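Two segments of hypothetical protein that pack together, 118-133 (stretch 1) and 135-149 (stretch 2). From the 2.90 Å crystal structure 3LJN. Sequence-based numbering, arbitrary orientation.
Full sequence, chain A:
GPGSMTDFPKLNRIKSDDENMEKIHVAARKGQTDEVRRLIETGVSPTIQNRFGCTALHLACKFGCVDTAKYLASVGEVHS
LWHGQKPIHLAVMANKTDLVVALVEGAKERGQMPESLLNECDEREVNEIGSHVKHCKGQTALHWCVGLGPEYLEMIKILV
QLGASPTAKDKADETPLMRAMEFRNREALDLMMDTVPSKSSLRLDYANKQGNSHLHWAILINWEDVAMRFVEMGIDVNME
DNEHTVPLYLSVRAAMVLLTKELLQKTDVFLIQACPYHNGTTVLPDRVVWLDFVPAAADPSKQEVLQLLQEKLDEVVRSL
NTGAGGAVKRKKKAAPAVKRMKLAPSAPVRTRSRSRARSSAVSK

Stretch 1 118-133: LNECDEREVNEIGSHV
Stretch 2 135-149: HCKGQTALHWCVGLG

Residues 121-127 run antiparallel to 135-140, with Cys121 opposite Thr140, Glu123 opposite Gly138 and Asn127 opposite His135; after the corner at 127, Ile129 and Gly130 meet Gly147 and Leu148 at the end of the helix. Val126 and Cys136 form a hydrogen-bonded bridge: Val126 N to Cys136 O is 2.7 Å, and Cys136 N to Val126 O is 3.2 Å. Asp122 N donates almost straight to Gln139 O at 2.8 Å.

Asp122 takes chi1 p (71°), which brings its carboxylate to stretch 2. There Asp122 OD2 accepts from Trp144 NE1 at 3.0 Å, near the plane of the indole. Asp122 OD1 accepts a weak bond from Gln139 N at 2.8 Å and, within its own stretch, a hydrogen bond from Arg124 N at 3.3 Å.

Stretch 2 enters helix 141-147 through Thr140. Its chi1 is p (73°), so Thr140 OG1 caps the helix by accepting a weak bond from His143 N at 3.4 Å.

Trp144, chi1 m and chi2 99°, sends its ring back to stretch 1. Val126 CG2 lies 3.9 Å from Trp144 CH2. Ile129, rotamer mt, puts CG2 4.2 Å from Trp144 CE3 and CD1 4.3 Å from Cys136 CB.

Ile129 to His132 is a type II' turn, with Gly130 at phi 72°, psi -96°. Leu148, also mt, brings CD2 to 3.7 Å from Gly130 CA. A CB on Gly147 would clash with Ile129 CG2.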

ATOM      1  N   LEU A 118      12.658   3.293  -0.684  1.00 54.79           N
ATOM      2  CA  LEU A 118      11.446   3.239  -1.505  1.00 54.31           C
ATOM      3  C   LEU A 118      10.128   3.348  -0.716  1.00 54.82           C
ATOM      4  O   LEU A 118       9.090   3.612  -1.301  1.00 54.47           O
ATOM      5  CB  LEU A 118      11.426   1.978  -2.378  1.00 54.86           C
ATOM      6  CG  LEU A 118      12.332   1.929  -3.608  1.00 54.47           C
ATOM      7  CD1 LEU A 118      12.120   0.630  -4.344  1.00 55.71           C
ATOM      8  CD2 LEU A 118      12.051   3.075  -4.535  1.00 53.53           C
ATOM      9  N   ASN A 119      10.157   3.157   0.595  1.00 55.95           N
ATOM     10  CA  ASN A 119       8.926   3.205   1.384  1.00 56.76           C
ATOM     11  C   ASN A 119       8.739   4.505   2.172  1.00 56.91           C
ATOM     12  O   ASN A 119       7.886   4.572   3.055  1.00 58.01           O
ATOM     13  CB  ASN A 119       8.859   1.992   2.318  1.00 58.76           C
ATOM     14  CG  ASN A 119       8.912   0.670   1.563  1.00 59.32           C
ATOM     15  OD1 ASN A 119       8.330   0.543   0.488  1.00 58.52           O
ATOM     16  ND2 ASN A 119       9.610  -0.317   2.124  1.00 61.20           N
ATOM     17  N   GLU A 120       9.525   5.529   1.835  1.00 56.17           N
ATOM     18  CA  GLU A 120       9.381   6.872   2.417  1.00 56.75           C
ATOM     19  C   GLU A 120       8.005   7.457   2.143  1.00 56.65           C
ATOM     20  O   GLU A 120       7.409   7.216   1.089  1.00 55.69           O
ATOM     21  CB  GLU A 120      10.419   7.840   1.839  1.00 56.24           C
ATOM     22  CG  GLU A 120      11.819   7.725   2.440  1.00 56.95           C
ATOM     23  CD  GLU A 120      12.058   8.633   3.652  1.00 58.91           C
ATOM     24  OE1 GLU A 120      13.122   8.471   4.303  1.00 60.02           O
ATOM     25  OE2 GLU A 120      11.205   9.509   3.948  1.00 59.70           O
ATOM     26  N   CYS A 121       7.524   8.263   3.081  1.00 58.01           N
ATOM     27  CA  CYS A 121       6.232   8.912   2.947  1.00 58.34           C
ATOM     28  C   CYS A 121       6.384  10.414   2.674  1.00 58.99           C
ATOM     29  O   CYS A 121       7.197  11.089   3.305  1.00 60.17           O
ATOM     30  CB  CYS A 121       5.425   8.682   4.216  1.00 59.97           C
ATOM     31  SG  CYS A 121       3.718   8.354   3.886  1.00 59.84           S
ATOM     32  N   ASP A 122       5.608  10.937   1.729  1.00 58.71           N
ATOM     33  CA  ASP A 122       5.607  12.379   1.483  1.00 60.07           C
ATOM     34  C   ASP A 122       4.776  13.064   2.559  1.00 62.17           C
ATOM     35  O   ASP A 122       4.217  12.401   3.434  1.00 62.39           O
ATOM     36  CB  ASP A 122       5.148  12.733   0.048  1.00 59.71           C
ATOM     37  CG  ASP A 122       3.662  12.500  -0.200  1.00 59.87           C
ATOM     38  OD1 ASP A 122       2.868  12.570   0.755  1.00 60.81           O
ATOM     39  OD2 ASP A 122       3.284  12.270  -1.379  1.00 59.37           O
ATOM     40  N   GLU A 123       4.736  14.388   2.527  1.00 64.14           N
ATOM     41  CA  GLU A 123       3.965  15.142   3.501  1.00 66.67           C
ATOM     42  C   GLU A 123       3.123  16.141   2.709  1.00 68.07           C
ATOM     43  O   GLU A 123       3.207  17.342   2.902  1.00 70.77           O
ATOM     44  CB  GLU A 123       4.893  15.798   4.541  1.00 68.89           C
ATOM     45  CG  GLU A 123       6.135  14.941   4.908  1.00 67.60           C
ATOM     46  CD  GLU A 123       6.568  15.019   6.386  1.00 70.00           C
ATOM     47  OE1 GLU A 123       6.487  16.111   7.003  1.00 73.11           O
ATOM     48  OE2 GLU A 123       7.014  13.971   6.922  1.00 69.23           O
ATOM     49  N   ARG A 124       2.301  15.602   1.813  1.00 66.61           N
ATOM     50  CA  ARG A 124       1.569  16.382   0.821  1.00 67.90           C
ATOM     51  C   ARG A 124       0.055  16.161   0.948  1.00 68.36           C
ATOM     52  O   ARG A 124      -0.445  15.105   0.568  1.00 66.45           O
ATOM     53  CB  ARG A 124       2.048  15.973  -0.576  1.00 66.25           C
ATOM     54  CG  ARG A 124       1.568  16.857  -1.702  1.00 68.21           C
ATOM     55  CD  ARG A 124       1.922  16.275  -3.071  1.00 66.83           C
ATOM     56  NE  ARG A 124       2.088  17.327  -4.085  1.00 69.34           N
ATOM     57  CZ  ARG A 124       2.387  17.121  -5.372  1.00 69.30           C
ATOM     58  NH1 ARG A 124       2.544  15.884  -5.846  1.00 66.80           N
ATOM     59  NH2 ARG A 124       2.525  18.160  -6.193  1.00 72.28           N
ATOM     60  N   GLU A 125      -0.666  17.159   1.471  1.00 71.21           N
ATOM     61  CA  GLU A 125      -2.131  17.063   1.639  1.00 72.05           C
ATOM     62  C   GLU A 125      -2.860  17.131   0.291  1.00 72.18           C
ATOM     63  O   GLU A 125      -2.520  17.944  -0.559  1.00 73.66           O
ATOM     64  CB  GLU A 125      -2.647  18.146   2.588  1.00 75.52           C
ATOM     65  N   VAL A 126      -3.856  16.272   0.095  1.00 71.07           N
ATOM     66  CA  VAL A 126      -4.527  16.154  -1.211  1.00 71.29           C
ATOM     67  C   VAL A 126      -6.047  15.942  -1.075  1.00 72.28           C
ATOM     68  O   VAL A 126      -6.528  15.585  -0.008  1.00 72.08           O
ATOM     69  CB  VAL A 126      -3.852  15.028  -2.053  1.00 68.57           C
ATOM     70  CG1 VAL A 126      -4.871  14.206  -2.840  1.00 68.26           C
ATOM     71  CG2 VAL A 126      -2.798  15.626  -2.976  1.00 69.00           C
ATOM     72  N   ASN A 127      -6.795  16.206  -2.145  1.00 73.77           N
ATOM     73  CA  ASN A 127      -8.248  16.005  -2.144  1.00 74.93           C
ATOM     74  C   ASN A 127      -8.768  15.448  -3.468  1.00 75.02           C
ATOM     75  O   ASN A 127      -9.883  15.734  -3.897  1.00 77.23           O
ATOM     76  CB  ASN A 127      -8.941  17.319  -1.799  1.00 78.49           C
ATOM     77  CG  ASN A 127      -8.676  17.746  -0.380  1.00 78.97           C
ATOM     78  OD1 ASN A 127      -8.017  18.760  -0.136  1.00 80.79           O
ATOM     79  ND2 ASN A 127      -9.155  16.950   0.573  1.00 77.70           N
ATOM     80  N   GLU A 128      -7.953  14.610  -4.088  1.00 72.87           N
ATOM     81  CA  GLU A 128      -8.189  14.129  -5.437  1.00 73.38           C
ATOM     82  C   GLU A 128      -6.875  13.539  -5.918  1.00 71.28           C
ATOM     83  O   GLU A 128      -5.905  14.259  -6.124  1.00 71.56           O
ATOM     84  CB  GLU A 128      -8.637  15.259  -6.367  1.00 76.94           C
ATOM     85  N   ILE A 129      -6.847  12.220  -6.055  1.00 69.47           N
ATOM     86  CA  ILE A 129      -5.632  11.493  -6.361  1.00 67.49           C
ATOM     87  C   ILE A 129      -5.760  10.976  -7.776  1.00 68.61           C
ATOM     88  O   ILE A 129      -6.273   9.883  -8.003  1.00 68.45           O
ATOM     89  CB  ILE A 129      -5.426  10.329  -5.374  1.00 65.20           C
ATOM     90  CG1 ILE A 129      -5.099  10.875  -3.974  1.00 64.48           C
ATOM     91  CG2 ILE A 129      -4.307   9.406  -5.849  1.00 63.65           C
ATOM     92  CD1 ILE A 129      -5.212   9.845  -2.852  1.00 63.23           C
ATOM     93  N   GLY A 130      -5.301  11.785  -8.726  1.00 70.26           N
ATOM     94  CA  GLY A 130      -5.433  11.476 -10.138  1.00 72.21           C
ATOM     95  C   GLY A 130      -6.873  11.614 -10.592  1.00 74.98           C
ATOM     96  O   GLY A 130      -7.327  12.707 -10.910  1.00 77.64           O
ATOM     97  N   SER A 131      -7.590  10.494 -10.611  1.00 74.71           N
ATOM     98  CA  SER A 131      -8.944  10.435 -11.149  1.00 77.54           C
ATOM     99  C   SER A 131      -9.998  10.235 -10.059  1.00 76.84           C
ATOM    100  O   SER A 131     -11.190  10.241 -10.344  1.00 79.14           O
ATOM    101  CB  SER A 131      -9.028   9.293 -12.160  1.00 78.70           C
ATOM    102  OG  SER A 131     -10.310   9.233 -12.754  1.00 81.89           O
ATOM    103  N   HIS A 132      -9.554  10.073  -8.816  1.00 74.00           N
ATOM    104  CA  HIS A 132     -10.437   9.736  -7.706  1.00 73.35           C
ATOM    105  C   HIS A 132     -10.505  10.882  -6.713  1.00 73.26           C
ATOM    106  O   HIS A 132      -9.815  11.883  -6.879  1.00 73.67           O
ATOM    107  CB  HIS A 132      -9.938   8.460  -7.042  1.00 70.94           C
ATOM    108  CG  HIS A 132      -9.846   7.306  -7.987  1.00 71.53           C
ATOM    109  ND1 HIS A 132      -8.646   6.837  -8.479  1.00 70.46           N
ATOM    110  CD2 HIS A 132     -10.811   6.555  -8.570  1.00 73.53           C
ATOM    111  CE1 HIS A 132      -8.874   5.831  -9.304  1.00 71.86           C
ATOM    112  NE2 HIS A 132     -10.179   5.641  -9.378  1.00 73.80           N
ATOM    113  N   VAL A 133     -11.342  10.737  -5.690  1.00 73.14           N
ATOM    114  CA  VAL A 133     -11.622  11.823  -4.757  1.00 73.86           C
ATOM    115  C   VAL A 133     -11.325  11.364  -3.338  1.00 71.89           C
ATOM    116  O   VAL A 133     -12.231  10.998  -2.587  1.00 72.30           O
ATOM    117  CB  VAL A 133     -13.091  12.301  -4.899  1.00 76.68           C
ATOM    118  CG1 VAL A 133     -13.392  13.459  -3.948  1.00 77.96           C
ATOM    119  CG2 VAL A 133     -13.369  12.709  -6.340  1.00 79.21           C
ATOM    120  N   HIS A 135      -9.081  12.277   0.317  1.00 69.46           N
ATOM    121  CA  HIS A 135      -8.272  13.152   1.150  1.00 69.97           C
ATOM    122  C   HIS A 135      -7.125  12.353   1.774  1.00 68.02           C
ATOM    123  O   HIS A 135      -7.349  11.302   2.389  1.00 67.36           O
ATOM    124  CB  HIS A 135      -9.113  13.797   2.242  1.00 72.22           C
ATOM    125  CG  HIS A 135      -8.312  14.268   3.415  1.00 72.88           C
ATOM    126  ND1 HIS A 135      -7.625  15.465   3.416  1.00 74.33           N
ATOM    127  CD2 HIS A 135      -8.081  13.700   4.624  1.00 72.78           C
ATOM    128  CE1 HIS A 135      -7.008  15.615   4.575  1.00 75.04           C
ATOM    129  NE2 HIS A 135      -7.265  14.556   5.324  1.00 74.14           N
ATOM    130  N   CYS A 136      -5.903  12.861   1.614  1.00 67.49           N
ATOM    131  CA  CYS A 136      -4.700  12.214   2.144  1.00 65.94           C
ATOM    132  C   CYS A 136      -3.622  13.243   2.481  1.00 66.68           C
ATOM    133  O   CYS A 136      -3.382  14.165   1.702  1.00 67.42           O
ATOM    134  CB  CYS A 136      -4.155  11.210   1.134  1.00 63.84           C
ATOM    135  SG  CYS A 136      -2.773  10.249   1.779  1.00 62.27           S
ATOM    136  N   LYS A 137      -2.970  13.066   3.631  1.00 59.90           N
ATOM    137  CA  LYS A 137      -2.019  14.041   4.162  1.00 62.12           C
ATOM    138  C   LYS A 137      -0.557  13.587   4.055  1.00 60.57           C
ATOM    139  O   LYS A 137       0.343  14.263   4.558  1.00 62.58           O
ATOM    140  CB  LYS A 137      -2.369  14.358   5.619  1.00 65.16           C
ATOM    141  N   GLY A 138      -0.319  12.464   3.381  1.00 57.44           N
ATOM    142  CA  GLY A 138       1.009  11.848   3.354  1.00 56.19           C
ATOM    143  C   GLY A 138       0.971  10.443   2.787  1.00 53.11           C
ATOM    144  O   GLY A 138       0.149   9.636   3.197  1.00 52.32           O
ATOM    145  N   GLN A 139       1.881  10.142   1.864  1.00 51.87           N
ATOM    146  CA  GLN A 139       1.748   8.977   0.982  1.00 49.38           C
ATOM    147  C   GLN A 139       3.093   8.484   0.453  1.00 48.77           C
ATOM    148  O   GLN A 139       3.968   9.281   0.122  1.00 50.22           O
ATOM    149  CB  GLN A 139       0.920   9.391  -0.222  1.00 49.19           C
ATOM    150  CG  GLN A 139      -0.288   8.556  -0.470  1.00 47.88           C
ATOM    151  CD  GLN A 139      -1.029   8.995  -1.719  1.00 48.21           C
ATOM    152  OE1 GLN A 139      -1.552   8.165  -2.468  1.00 47.07           O
ATOM    153  NE2 GLN A 139      -1.069  10.304  -1.959  1.00 50.20           N
ATOM    154  N   THR A 140       3.249   7.173   0.357  1.00 47.07           N
ATOM    155  CA  THR A 140       4.372   6.597  -0.351  1.00 46.67           C
ATOM    156  C   THR A 140       4.067   6.699  -1.836  1.00 46.26           C
ATOM    157  O   THR A 140       2.915   6.880  -2.220  1.00 45.84           O
ATOM    158  CB  THR A 140       4.576   5.123  -0.005  1.00 45.41           C
ATOM    159  OG1 THR A 140       3.543   4.345  -0.611  1.00 43.92           O
ATOM    160  CG2 THR A 140       4.582   4.904   1.506  1.00 46.14           C
ATOM    161  N   ALA A 141       5.099   6.575  -2.669  1.00 46.86           N
ATOM    162  CA  ALA A 141       4.942   6.644  -4.128  1.00 47.19           C
ATOM    163  C   ALA A 141       4.240   5.417  -4.713  1.00 45.56           C
ATOM    164  O   ALA A 141       3.710   5.472  -5.808  1.00 45.91           O
ATOM    165  CB  ALA A 141       6.283   6.825  -4.794  1.00 49.00           C
ATOM    166  N   LEU A 142       4.246   4.303  -3.998  1.00 44.23           N
ATOM    167  CA  LEU A 142       3.523   3.132  -4.460  1.00 43.08           C
ATOM    168  C   LEU A 142       2.006   3.362  -4.374  1.00 42.57           C
ATOM    169  O   LEU A 142       1.278   2.844  -5.212  1.00 42.41           O
ATOM    170  CB  LEU A 142       3.958   1.890  -3.673  1.00 42.37           C
ATOM    171  CG  LEU A 142       3.678   0.507  -4.282  1.00 41.88           C
ATOM    172  CD1 LEU A 142       4.189   0.383  -5.701  1.00 42.83           C
ATOM    173  CD2 LEU A 142       4.275  -0.604  -3.406  1.00 41.80           C
ATOM    174  N   HIS A 143       1.549   4.142  -3.380  1.00 42.78           N
ATOM    175  CA  HIS A 143       0.137   4.582  -3.266  1.00 42.99           C
ATOM    176  C   HIS A 143      -0.314   5.442  -4.463  1.00 44.02           C
ATOM    177  O   HIS A 143      -1.374   5.224  -5.040  1.00 44.17           O
ATOM    178  CB  HIS A 143      -0.081   5.457  -2.024  1.00 43.81           C
ATOM    179  CG  HIS A 143      -0.034   4.735  -0.710  1.00 43.56           C
ATOM    180  ND1 HIS A 143       1.036   4.833   0.152  1.00 44.04           N
ATOM    181  CD2 HIS A 143      -0.955   3.976  -0.074  1.00 43.51           C
ATOM    182  CE1 HIS A 143       0.790   4.132   1.242  1.00 44.26           C
ATOM    183  NE2 HIS A 143      -0.413   3.598   1.129  1.00 43.98           N
ATOM    184  N   TRP A 144       0.478   6.461  -4.788  1.00 45.22           N
ATOM    185  CA  TRP A 144       0.234   7.301  -5.961  1.00 46.84           C
ATOM    186  C   TRP A 144       0.040   6.469  -7.211  1.00 46.80           C
ATOM    187  O   TRP A 144      -1.049   6.463  -7.775  1.00 47.32           O
ATOM    188  CB  TRP A 144       1.387   8.265  -6.180  1.00 48.52           C
ATOM    189  CG  TRP A 144       1.339   9.416  -5.273  1.00 49.64           C
ATOM    190  CD1 TRP A 144       2.042   9.589  -4.112  1.00 49.60           C
ATOM    191  CD2 TRP A 144       0.525  10.575  -5.429  1.00 51.48           C
ATOM    192  NE1 TRP A 144       1.719  10.799  -3.538  1.00 51.37           N
ATOM    193  CE2 TRP A 144       0.787  11.422  -4.327  1.00 52.51           C
ATOM    194  CE3 TRP A 144      -0.403  10.985  -6.397  1.00 52.78           C
ATOM    195  CZ2 TRP A 144       0.156  12.655  -4.171  1.00 54.77           C
ATOM    196  CZ3 TRP A 144      -1.032  12.213  -6.240  1.00 54.99           C
ATOM    197  CH2 TRP A 144      -0.752  13.030  -5.134  1.00 55.94           C
ATOM    198  N   CYS A 145       1.082   5.758  -7.636  1.00 46.60           N
ATOM    199  CA  CYS A 145       0.994   4.852  -8.793  1.00 46.96           C
ATOM    200  C   CYS A 145      -0.335   4.123  -8.874  1.00 46.23           C
ATOM    201  O   CYS A 145      -0.963   4.043  -9.933  1.00 47.55           O
ATOM    202  CB  CYS A 145       2.094   3.814  -8.720  1.00 46.35           C
ATOM    203  SG  CYS A 145       3.710   4.554  -8.904  1.00 48.13           S
ATOM    204  N   VAL A 146      -0.755   3.592  -7.739  1.00 44.61           N
ATOM    205  CA  VAL A 146      -1.987   2.845  -7.663  1.00 44.28           C
ATOM    206  C   VAL A 146      -3.186   3.711  -8.057  1.00 45.65           C
ATOM    207  O   VAL A 146      -4.137   3.212  -8.670  1.00 46.45           O
ATOM    208  CB  VAL A 146      -2.158   2.212  -6.257  1.00 42.94           C
ATOM    209  CG1 VAL A 146      -3.604   1.864  -5.987  1.00 43.34           C
ATOM    210  CG2 VAL A 146      -1.257   0.987  -6.136  1.00 42.14           C
ATOM    211  N   GLY A 147      -3.131   5.002  -7.735  1.00 46.34           N
ATOM    212  CA  GLY A 147      -4.209   5.935  -8.088  1.00 48.13           C
ATOM    213  C   GLY A 147      -4.168   6.511  -9.497  1.00 50.29           C
ATOM    214  O   GLY A 147      -5.201   6.925 -10.032  1.00 52.11           O
ATOM    215  N   LEU A 148      -2.982   6.526 -10.108  1.00 50.61           N
ATOM    216  CA  LEU A 148      -2.772   7.254 -11.360  1.00 53.37           C
ATOM    217  C   LEU A 148      -3.076   6.469 -12.656  1.00 54.83           C
ATOM    218  O   LEU A 148      -2.647   6.870 -13.744  1.00 57.44           O
ATOM    219  CB  LEU A 148      -1.343   7.807 -11.385  1.00 53.95           C
ATOM    220  CG  LEU A 148      -1.066   8.930 -10.382  1.00 53.95           C
ATOM    221  CD1 LEU A 148       0.388   9.393 -10.481  1.00 55.04           C
ATOM    222  CD2 LEU A 148      -2.031  10.097 -10.604  1.00 56.24           C
ATOM    223  N   GLY A 149      -3.830   5.378 -12.551  1.00 53.72           N
ATOM    224  CA  GLY A 149      -4.267   4.641 -13.737  1.00 55.58           C
ATOM    225  C   GLY A 149      -3.189   3.766 -14.369  1.00 55.80           C
ATOM    226  O   GLY A 149      -2.089   3.625 -13.820  1.00 54.24           O
TER